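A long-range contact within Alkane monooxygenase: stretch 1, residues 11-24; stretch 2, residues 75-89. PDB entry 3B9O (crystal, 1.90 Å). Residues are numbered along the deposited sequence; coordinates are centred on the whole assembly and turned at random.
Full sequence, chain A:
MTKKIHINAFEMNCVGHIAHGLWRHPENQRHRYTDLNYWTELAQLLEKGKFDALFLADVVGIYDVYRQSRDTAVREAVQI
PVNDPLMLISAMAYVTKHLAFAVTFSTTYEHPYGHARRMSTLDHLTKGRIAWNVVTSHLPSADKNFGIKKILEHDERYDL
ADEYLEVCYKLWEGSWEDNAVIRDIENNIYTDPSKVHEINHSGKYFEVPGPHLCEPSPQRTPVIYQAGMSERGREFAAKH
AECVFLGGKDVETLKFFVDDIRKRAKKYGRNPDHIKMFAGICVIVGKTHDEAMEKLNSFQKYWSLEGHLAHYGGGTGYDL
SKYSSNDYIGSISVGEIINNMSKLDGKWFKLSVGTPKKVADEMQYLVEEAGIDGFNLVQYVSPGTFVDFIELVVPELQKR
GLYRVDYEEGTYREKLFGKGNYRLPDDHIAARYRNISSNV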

ATOM      1  N   GLU A  11       3.929  -6.338  -1.688  1.00 11.41           N
ATOM      2  CA  GLU A  11       5.108  -6.916  -1.027  1.00 11.76           C
ATOM      3  C   GLU A  11       5.176  -6.478   0.434  1.00 12.58           C
ATOM      4  O   GLU A  11       4.432  -5.610   0.867  1.00 12.77           O
ATOM      5  CB  GLU A  11       6.357  -6.473  -1.840  1.00 16.84           C
ATOM      6  CG  GLU A  11       7.688  -7.104  -1.560  1.00 26.59           C
ATOM      7  CD  GLU A  11       7.694  -8.650  -1.427  1.00 20.14           C
ATOM      8  OE1 GLU A  11       7.289  -9.148  -0.378  1.00 16.70           O
ATOM      9  OE2 GLU A  11       8.161  -9.348  -2.327  1.00 15.87           O
ATOM     10  N   MET A  12       6.067  -7.103   1.195  1.00 16.95           N
ATOM     11  CA  MET A  12       6.343  -6.707   2.569  1.00 15.91           C
ATOM     12  C   MET A  12       7.744  -7.202   2.914  1.00 17.23           C
ATOM     13  O   MET A  12       8.130  -8.317   2.525  1.00 13.78           O
ATOM     14  CB  MET A  12       5.305  -7.303   3.565  1.00 11.20           C
ATOM     15  CG  MET A  12       5.409  -6.719   5.004  1.00 11.38           C
ATOM     16  SD  MET A  12       3.965  -7.181   5.993  1.00 14.70           S
ATOM     17  CE  MET A  12       4.611  -6.892   7.631  1.00 15.09           C
ATOM     18  N   ASN A  13       8.460  -6.389   3.704  1.00 14.51           N
ATOM     19  CA  ASN A  13       9.834  -6.679   4.101  1.00 13.82           C
ATOM     20  C   ASN A  13       9.822  -7.715   5.271  1.00 16.26           C
ATOM     21  O   ASN A  13      10.192  -7.396   6.407  1.00 15.32           O
ATOM     22  CB  ASN A  13      10.525  -5.378   4.534  1.00 15.88           C
ATOM     23  CG  ASN A  13      12.022  -5.484   4.558  1.00 20.04           C
ATOM     24  OD1 ASN A  13      12.715  -4.479   4.787  1.00 18.54           O
ATOM     25  ND2 ASN A  13      12.554  -6.690   4.268  1.00  8.23           N
ATOM     26  N   CYS A  14       9.398  -8.936   4.971  1.00 10.32           N
ATOM     27  CA  CYS A  14       9.305 -10.005   5.975  1.00 14.04           C
ATOM     28  C   CYS A  14       9.260 -11.326   5.251  1.00 19.93           C
ATOM     29  O   CYS A  14       9.351 -11.353   4.032  1.00 14.60           O
ATOM     30  CB  CYS A  14       8.066  -9.848   6.871  1.00 14.22           C
ATOM     31  SG  CYS A  14       6.431 -10.010   6.017  1.00 17.01           S
ATOM     32  N   VAL A  15       9.028 -12.407   5.989  1.00 14.12           N
ATOM     33  CA  VAL A  15       8.963 -13.737   5.385  1.00 11.51           C
ATOM     34  C   VAL A  15       7.538 -14.061   4.932  1.00 14.01           C
ATOM     35  O   VAL A  15       7.280 -14.115   3.705  1.00 13.96           O
ATOM     36  CB  VAL A  15       9.534 -14.835   6.334  1.00 17.54           C
ATOM     37  CG1 VAL A  15       9.366 -16.249   5.729  1.00 12.95           C
ATOM     38  CG2 VAL A  15      10.978 -14.499   6.733  1.00 14.62           C
ATOM     39  N   GLY A  16       6.623 -14.266   5.883  1.00 14.01           N
ATOM     40  CA  GLY A  16       5.239 -14.628   5.549  1.00 11.72           C
ATOM     41  C   GLY A  16       4.408 -13.369   5.571  1.00 19.62           C
ATOM     42  O   GLY A  16       4.220 -12.771   6.622  1.00 15.42           O
ATOM     43  N   HIS A  17       3.924 -12.963   4.394  1.00 15.52           N
ATOM     44  CA  HIS A  17       3.109 -11.762   4.236  1.00 17.56           C
ATOM     45  C   HIS A  17       1.586 -12.102   4.213  1.00 13.91           C
ATOM     46  O   HIS A  17       0.886 -11.896   5.205  1.00 15.98           O
ATOM     47  CB  HIS A  17       3.552 -11.012   2.973  1.00 20.88           C
ATOM     48  CG  HIS A  17       2.786  -9.746   2.701  1.00 18.75           C
ATOM     49  ND1 HIS A  17       2.848  -9.096   1.482  1.00 14.41           N
ATOM     50  CD2 HIS A  17       1.977  -8.993   3.488  1.00 11.72           C
ATOM     51  CE1 HIS A  17       2.093  -8.007   1.528  1.00 12.18           C
ATOM     52  NE2 HIS A  17       1.544  -7.930   2.727  1.00 17.98           N
ATOM     53  N   ILE A  18       1.103 -12.646   3.095  1.00 14.80           N
ATOM     54  CA  ILE A  18      -0.321 -13.004   2.938  1.00 23.16           C
ATOM     55  C   ILE A  18      -0.523 -14.534   2.826  1.00 21.60           C
ATOM     56  O   ILE A  18      -1.383 -15.078   3.517  1.00 18.92           O
ATOM     57  CB  ILE A  18      -0.989 -12.315   1.697  1.00 18.76           C
ATOM     58  CG1 ILE A  18      -0.898 -10.780   1.777  1.00 17.36           C
ATOM     59  CG2 ILE A  18      -2.460 -12.782   1.522  1.00 16.84           C
ATOM     60  CD1 ILE A  18      -1.588 -10.143   3.021  1.00 18.70           C
ATOM     61  N   ALA A  19       0.242 -15.207   1.956  1.00 21.40           N
ATOM     62  CA  ALA A  19       0.090 -16.659   1.718  1.00 22.37           C
ATOM     63  C   ALA A  19       0.823 -17.525   2.760  1.00 20.18           C
ATOM     64  O   ALA A  19       1.867 -18.116   2.508  1.00 17.39           O
ATOM     65  CB  ALA A  19       0.508 -17.029   0.278  1.00 16.16           C
ATOM     66  N   HIS A  20       0.248 -17.624   3.940  1.00 17.80           N
ATOM     67  CA  HIS A  20       0.964 -18.307   5.044  1.00 19.86           C
ATOM     68  C   HIS A  20       1.225 -19.771   4.824  1.00 19.42           C
ATOM     69  O   HIS A  20       0.410 -20.471   4.228  1.00 21.73           O
ATOM     70  CB  HIS A  20       0.342 -17.910   6.372  1.00 20.13           C
ATOM     71  CG  HIS A  20       0.455 -16.434   6.600  1.00 25.08           C
ATOM     72  ND1 HIS A  20      -0.633 -15.585   6.661  1.00 21.77           N
ATOM     73  CD2 HIS A  20       1.551 -15.652   6.681  1.00 14.97           C
ATOM     74  CE1 HIS A  20      -0.206 -14.347   6.825  1.00 15.02           C
ATOM     75  NE2 HIS A  20       1.119 -14.359   6.833  1.00 28.20           N
ATOM     76  N   GLY A  21       2.448 -20.191   5.158  1.00 26.22           N
ATOM     77  CA  GLY A  21       2.884 -21.547   4.925  1.00 22.48           C
ATOM     78  C   GLY A  21       3.720 -21.709   3.669  1.00 21.19           C
ATOM     79  O   GLY A  21       4.465 -22.687   3.540  1.00 17.60           O
ATOM     80  N   LEU A  22       3.590 -20.770   2.732  1.00 17.30           N
ATOM     81  CA  LEU A  22       4.229 -20.903   1.434  1.00 16.47           C
ATOM     82  C   LEU A  22       5.745 -20.762   1.410  1.00 15.65           C
ATOM     83  O   LEU A  22       6.358 -21.176   0.444  1.00 19.14           O
ATOM     84  CB  LEU A  22       3.571 -20.017   0.353  1.00 22.04           C
ATOM     85  CG  LEU A  22       2.583 -21.053  -0.155  1.00 20.87           C
ATOM     86  CD1 LEU A  22       1.206 -20.961   0.509  1.00 24.13           C
ATOM     87  CD2 LEU A  22       2.604 -21.338  -1.597  1.00 18.73           C
ATOM     88  N   TRP A  23       6.321 -20.197   2.466  1.00 17.20           N
ATOM     89  CA  TRP A  23       7.788 -20.042   2.575  1.00 18.89           C
ATOM     90  C   TRP A  23       8.494 -21.383   2.345  1.00 21.53           C
ATOM     91  O   TRP A  23       9.622 -21.431   1.833  1.00 22.27           O
ATOM     92  CB  TRP A  23       8.179 -19.443   3.932  1.00 18.23           C
ATOM     93  CG  TRP A  23       7.899 -20.293   5.129  1.00 17.71           C
ATOM     94  CD1 TRP A  23       6.768 -20.255   5.919  1.00 21.92           C
ATOM     95  CD2 TRP A  23       8.774 -21.280   5.730  1.00 20.47           C
ATOM     96  NE1 TRP A  23       6.889 -21.144   6.964  1.00 17.50           N
ATOM     97  CE2 TRP A  23       8.108 -21.780   6.879  1.00 26.15           C
ATOM     98  CE3 TRP A  23      10.056 -21.782   5.412  1.00 25.93           C
ATOM     99  CZ2 TRP A  23       8.669 -22.780   7.703  1.00 19.91           C
ATOM    100  CZ3 TRP A  23      10.621 -22.764   6.251  1.00 19.96           C
ATOM    101  CH2 TRP A  23       9.916 -23.264   7.357  1.00 18.14           C
ATOM    102  N   ARG A  24       7.792 -22.470   2.692  1.00 21.89           N
ATOM    103  CA  ARG A  24       8.259 -23.854   2.456  1.00 18.60           C
ATOM    104  C   ARG A  24       8.342 -24.328   1.002  1.00 21.72           C
ATOM    105  O   ARG A  24       9.056 -25.287   0.687  1.00 26.15           O
ATOM    106  CB  ARG A  24       7.384 -24.818   3.241  1.00 21.66           C
ATOM    107  CG  ARG A  24       7.401 -24.572   4.743  1.00 18.63           C
ATOM    108  CD  ARG A  24       6.350 -25.448   5.456  1.00 25.49           C
ATOM    109  NE  ARG A  24       4.954 -25.060   5.166  1.00 27.78           N
ATOM    110  CZ  ARG A  24       3.899 -25.848   5.374  1.00 32.95           C
ATOM    111  NH1 ARG A  24       4.073 -27.091   5.834  1.00 22.47           N
ATOM    112  NH2 ARG A  24       2.670 -25.417   5.123  1.00 20.46           N
TER
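Stretch 2 (75-89) REAVQIPVNDPLMLI

How does stretch 2 run along stretch 1? It runs antiparallel, with Gly-16 beside Val-78 (CA to CA 4.9 Å), Cys-14 beside Val-82 and Asn-13 beside Asn-83, so later residues of one face earlier residues of the other. Stretch 2 leaves a helix at Ala-77, where phi turns positive, and continues as an irregular chain with a cis peptide bond before Pro-81. From Pro-85 to Leu-88 its backbone angles are helical again.

What does Asn-13 find there? It has the largest area covered by the other stretch. Its CB points toward stretch 2, and its side chain enters the bend between Asn-83 and Leu-88. Its carbonyl accepts a nearly straight hydrogen bond from N of Asn-83 (N of Asn-83 to O of Asn-13, 2.8 Å), in keeping with the pairing of Asn-13 with Asn-83.

Why is Gln-79 so well covered? Its backbone and its side chain each donate to one of two consecutive carbonyls of stretch 1. N of Gln-79 donates to O of Gly-16 at 2.9 Å, and NE2 of Gln-79 reaches O of His-17 at 3.0 Å. The extended chi2 carries the amide past Cys-14, whose SG lies 4.0 Å from CG of Gln-79. CE of Met-12 closes in at 3.4 Å from OE1 of Gln-79 and 3.6 Å from CG1 of Val-82.

What holds the strip around Ala-77? N of Gly-16 makes a weak hydrogen bond to O of Ala-77 at 2.9 Å; an ideal CB on Gly-16 would clash with that oxygen. CB of Ala-77 packs 3.8 Å from CG1 of Val-15. A water accepts from N of Val-15 (2.8 Å) and donates to O of Pro-81 (2.6 Å) and O of Ala-77 (3.2 Å), bridging a gap between the backbones. Beyond it, CG2 of Val-78 lies over one face of the His-20 ring, 3.7 Å from CD2 of His-20.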

ATOM      1  N   ARG A  75       6.321 -19.051  14.863  1.00 24.23           N
ATOM      2  CA  ARG A  75       6.592 -20.369  14.231  1.00 26.14           C
ATOM      3  C   ARG A  75       6.328 -20.388  12.720  1.00 20.94           C
ATOM      4  O   ARG A  75       7.029 -21.037  11.938  1.00 20.22           O
ATOM      5  CB  ARG A  75       5.744 -21.467  14.906  1.00 33.79           C
ATOM      6  CG  ARG A  75       6.075 -22.917  14.487  1.00 46.48           C
ATOM      7  CD  ARG A  75       5.500 -23.947  15.525  1.00 39.23           C
ATOM      8  NE  ARG A  75       4.309 -23.416  16.204  1.00 48.06           N
ATOM      9  CZ  ARG A  75       4.169 -23.196  17.519  1.00 73.31           C
ATOM     10  NH1 ARG A  75       5.124 -23.514  18.402  1.00 40.06           N
ATOM     11  NH2 ARG A  75       3.032 -22.669  17.961  1.00 58.37           N
ATOM     12  N   GLU A  76       5.263 -19.706  12.330  1.00 23.83           N
ATOM     13  CA  GLU A  76       4.805 -19.714  10.936  1.00 14.45           C
ATOM     14  C   GLU A  76       5.357 -18.507  10.149  1.00 20.79           C
ATOM     15  O   GLU A  76       4.962 -18.289   8.999  1.00 21.20           O
ATOM     16  CB  GLU A  76       3.274 -19.647  10.929  1.00 21.37           C
ATOM     17  CG  GLU A  76       2.589 -20.826  11.600  1.00 36.04           C
ATOM     18  CD  GLU A  76       2.280 -21.969  10.640  1.00 44.16           C
ATOM     19  OE1 GLU A  76       2.318 -21.768   9.402  1.00 29.73           O
ATOM     20  OE2 GLU A  76       1.981 -23.073  11.139  1.00 40.39           O
ATOM     21  N   ALA A  77       6.224 -17.715  10.783  1.00 22.24           N
ATOM     22  CA  ALA A  77       6.763 -16.465  10.185  1.00 28.42           C
ATOM     23  C   ALA A  77       5.685 -15.473   9.663  1.00 26.84           C
ATOM     24  O   ALA A  77       5.836 -14.840   8.588  1.00 20.10           O
ATOM     25  CB  ALA A  77       7.791 -16.796   9.106  1.00 24.64           C
ATOM     26  N   VAL A  78       4.625 -15.336  10.443  1.00 14.61           N
ATOM     27  CA  VAL A  78       3.485 -14.465  10.112  1.00 12.77           C
ATOM     28  C   VAL A  78       3.833 -12.996  10.422  1.00 17.11           C
ATOM     29  O   VAL A  78       3.518 -12.477  11.489  1.00 14.10           O
ATOM     30  CB  VAL A  78       2.161 -14.959  10.833  1.00 19.46           C
ATOM     31  CG1 VAL A  78       0.995 -13.942  10.640  1.00 21.99           C
ATOM     32  CG2 VAL A  78       1.766 -16.349  10.324  1.00 20.59           C
ATOM     33  N   GLN A  79       4.555 -12.351   9.490  1.00 12.75           N
ATOM     34  CA  GLN A  79       4.906 -10.927   9.602  1.00 19.38           C
ATOM     35  C   GLN A  79       5.855 -10.616  10.765  1.00 26.36           C
ATOM     36  O   GLN A  79       5.993  -9.481  11.167  1.00 17.93           O
ATOM     37  CB  GLN A  79       3.651 -10.043   9.602  1.00 13.56           C
ATOM     38  CG  GLN A  79       3.042 -10.015   8.182  1.00 19.16           C
ATOM     39  CD  GLN A  79       1.770  -9.195   8.013  1.00 15.19           C
ATOM     40  OE1 GLN A  79       1.601  -8.132   8.612  1.00 14.69           O
ATOM     41  NE2 GLN A  79       0.875  -9.684   7.157  1.00 15.77           N
ATOM     42  N   ILE A  80       6.492 -11.673  11.285  1.00 19.05           N
ATOM     43  CA  ILE A  80       7.604 -11.597  12.248  1.00 16.66           C
ATOM     44  C   ILE A  80       8.562 -12.753  11.851  1.00 13.57           C
ATOM     45  O   ILE A  80       8.124 -13.857  11.574  1.00 15.53           O
ATOM     46  CB  ILE A  80       7.111 -11.626  13.745  1.00 22.19           C
ATOM     47  CG1 ILE A  80       8.271 -11.243  14.711  1.00 21.74           C
ATOM     48  CG2 ILE A  80       6.406 -12.991  14.079  1.00 18.68           C
ATOM     49  CD1 ILE A  80       7.899 -11.014  16.171  1.00 16.88           C
ATOM     50  N   PRO A  81       9.844 -12.457  11.650  1.00 13.82           N
ATOM     51  CA  PRO A  81      10.497 -11.144  11.724  1.00 14.99           C
ATOM     52  C   PRO A  81       9.977 -10.189  10.611  1.00 18.80           C
ATOM     53  O   PRO A  81       9.440 -10.656   9.578  1.00 16.30           O
ATOM     54  CB  PRO A  81      11.958 -11.490  11.489  1.00 13.57           C
ATOM     55  CG  PRO A  81      11.886 -12.724  10.570  1.00 11.05           C
ATOM     56  CD  PRO A  81      10.779 -13.507  11.199  1.00 16.06           C
ATOM     57  N   VAL A  82      10.112  -8.882  10.853  1.00 15.54           N
ATOM     58  CA  VAL A  82       9.768  -7.839   9.876  1.00 21.42           C
ATOM     59  C   VAL A  82      10.841  -6.752   9.919  1.00 19.37           C
ATOM     60  O   VAL A  82      11.163  -6.261  10.998  1.00 19.24           O
ATOM     61  CB  VAL A  82       8.597  -6.922  10.272  1.00 25.84           C
ATOM     62  CG1 VAL A  82       7.806  -6.333   9.084  1.00 17.12           C
ATOM     63  CG2 VAL A  82       7.933  -7.202  11.623  1.00 15.91           C
ATOM     64  N   ASN A  83      11.340  -6.356   8.758  1.00 14.80           N
ATOM     65  CA  ASN A  83      12.298  -5.262   8.658  1.00 16.26           C
ATOM     66  C   ASN A  83      11.621  -4.003   8.154  1.00 14.59           C
ATOM     67  O   ASN A  83      10.510  -4.055   7.626  1.00 14.77           O
ATOM     68  CB  ASN A  83      13.476  -5.658   7.722  1.00 12.87           C
ATOM     69  CG  ASN A  83      14.485  -6.639   8.396  1.00 14.43           C
ATOM     70  OD1 ASN A  83      15.484  -7.075   7.778  1.00 18.92           O
ATOM     71  ND2 ASN A  83      14.244  -6.950   9.657  1.00 11.29           N
ATOM     72  N   ASP A  84      12.316  -2.872   8.264  1.00 19.48           N
ATOM     73  CA  ASP A  84      11.729  -1.578   7.900  1.00 13.48           C
ATOM     74  C   ASP A  84      11.696  -1.427   6.378  1.00 14.48           C
ATOM     75  O   ASP A  84      12.739  -1.600   5.708  1.00 12.96           O
ATOM     76  CB  ASP A  84      12.545  -0.437   8.530  1.00 18.07           C
ATOM     77  CG  ASP A  84      12.081   0.923   8.057  1.00 22.15           C
ATOM     78  OD1 ASP A  84      12.844   1.595   7.380  1.00 36.74           O
ATOM     79  OD2 ASP A  84      10.943   1.314   8.333  1.00 28.50           O
ATOM     80  N   PRO A  85      10.517  -1.069   5.820  1.00 17.77           N
ATOM     81  CA  PRO A  85      10.399  -0.931   4.355  1.00 12.97           C
ATOM     82  C   PRO A  85      11.113   0.298   3.776  1.00 20.52           C
ATOM     83  O   PRO A  85      11.586   0.212   2.645  1.00 12.19           O
ATOM     84  CB  PRO A  85       8.877  -0.835   4.116  1.00  9.37           C
ATOM     85  CG  PRO A  85       8.305  -0.338   5.397  1.00 13.11           C
ATOM     86  CD  PRO A  85       9.229  -0.793   6.513  1.00 13.17           C
ATOM     87  N   LEU A  86      11.160   1.430   4.502  1.00 11.16           N
ATOM     88  CA  LEU A  86      11.817   2.646   3.986  1.00 13.88           C
ATOM     89  C   LEU A  86      13.323   2.417   3.681  1.00 16.43           C
ATOM     90  O   LEU A  86      13.881   2.980   2.726  1.00 15.14           O
ATOM     91  CB  LEU A  86      11.550   3.872   4.903  1.00 16.21           C
ATOM     92  CG  LEU A  86      10.209   4.607   4.662  1.00 17.89           C
ATOM     93  CD1 LEU A  86       9.035   3.785   5.177  1.00 19.68           C
ATOM     94  CD2 LEU A  86      10.214   6.018   5.323  1.00 20.70           C
ATOM     95  N   MET A  87      13.986   1.555   4.462  1.00 14.88           N
ATOM     96  CA  MET A  87      15.422   1.244   4.231  1.00 13.13           C
ATOM     97  C   MET A  87      15.753   0.661   2.816  1.00 15.28           C
ATOM     98  O   MET A  87      16.853   0.789   2.324  1.00 16.04           O
ATOM     99  CB  MET A  87      15.961   0.341   5.370  1.00 11.92           C
ATOM    100  CG  MET A  87      15.924   0.979   6.790  1.00 14.21           C
ATOM    101  SD  MET A  87      16.853   2.543   6.807  1.00 18.03           S
ATOM    102  CE  MET A  87      15.634   3.691   7.308  1.00 20.68           C
ATOM    103  N   LEU A  88      14.761   0.037   2.194  1.00 11.57           N
ATOM    104  CA  LEU A  88      14.875  -0.659   0.905  1.00 13.15           C
ATOM    105  C   LEU A  88      14.926   0.295  -0.256  1.00 13.55           C
ATOM    106  O   LEU A  88      15.415  -0.054  -1.323  1.00 12.88           O
ATOM    107  CB  LEU A  88      13.646  -1.585   0.709  1.00 14.28           C
ATOM    108  CG  LEU A  88      13.476  -2.751   1.705  1.00 13.78           C
ATOM    109  CD1 LEU A  88      12.099  -3.393   1.480  1.00 17.52           C
ATOM    110  CD2 LEU A  88      14.669  -3.743   1.635  1.00 10.67           C
ATOM    111  N   ILE A  89      14.356   1.477  -0.073  1.00 13.17           N
ATOM    112  CA  ILE A  89      13.944   2.268  -1.211  1.00 13.59           C
ATOM    113  C   ILE A  89      15.096   2.772  -2.041  1.00 10.74           C
ATOM    114  O   ILE A  89      15.039   2.668  -3.291  1.00 13.22           O
ATOM    115  CB  ILE A  89      12.960   3.427  -0.819  1.00 19.97           C
ATOM    116  CG1 ILE A  89      11.715   2.858  -0.064  1.00 13.44           C
ATOM    117  CG2 ILE A  89      12.520   4.198  -2.066  1.00  8.91           C
ATOM    118  CD1 ILE A  89      10.946   1.728  -0.859  1.00  6.68           C
TER
HETATM  119  O   HOH W   1       8.161 -12.700   8.605  1.00 21.37           O
HETATM  120  O   HOH W   2       3.940 -17.593   6.581  1.00 15.96           O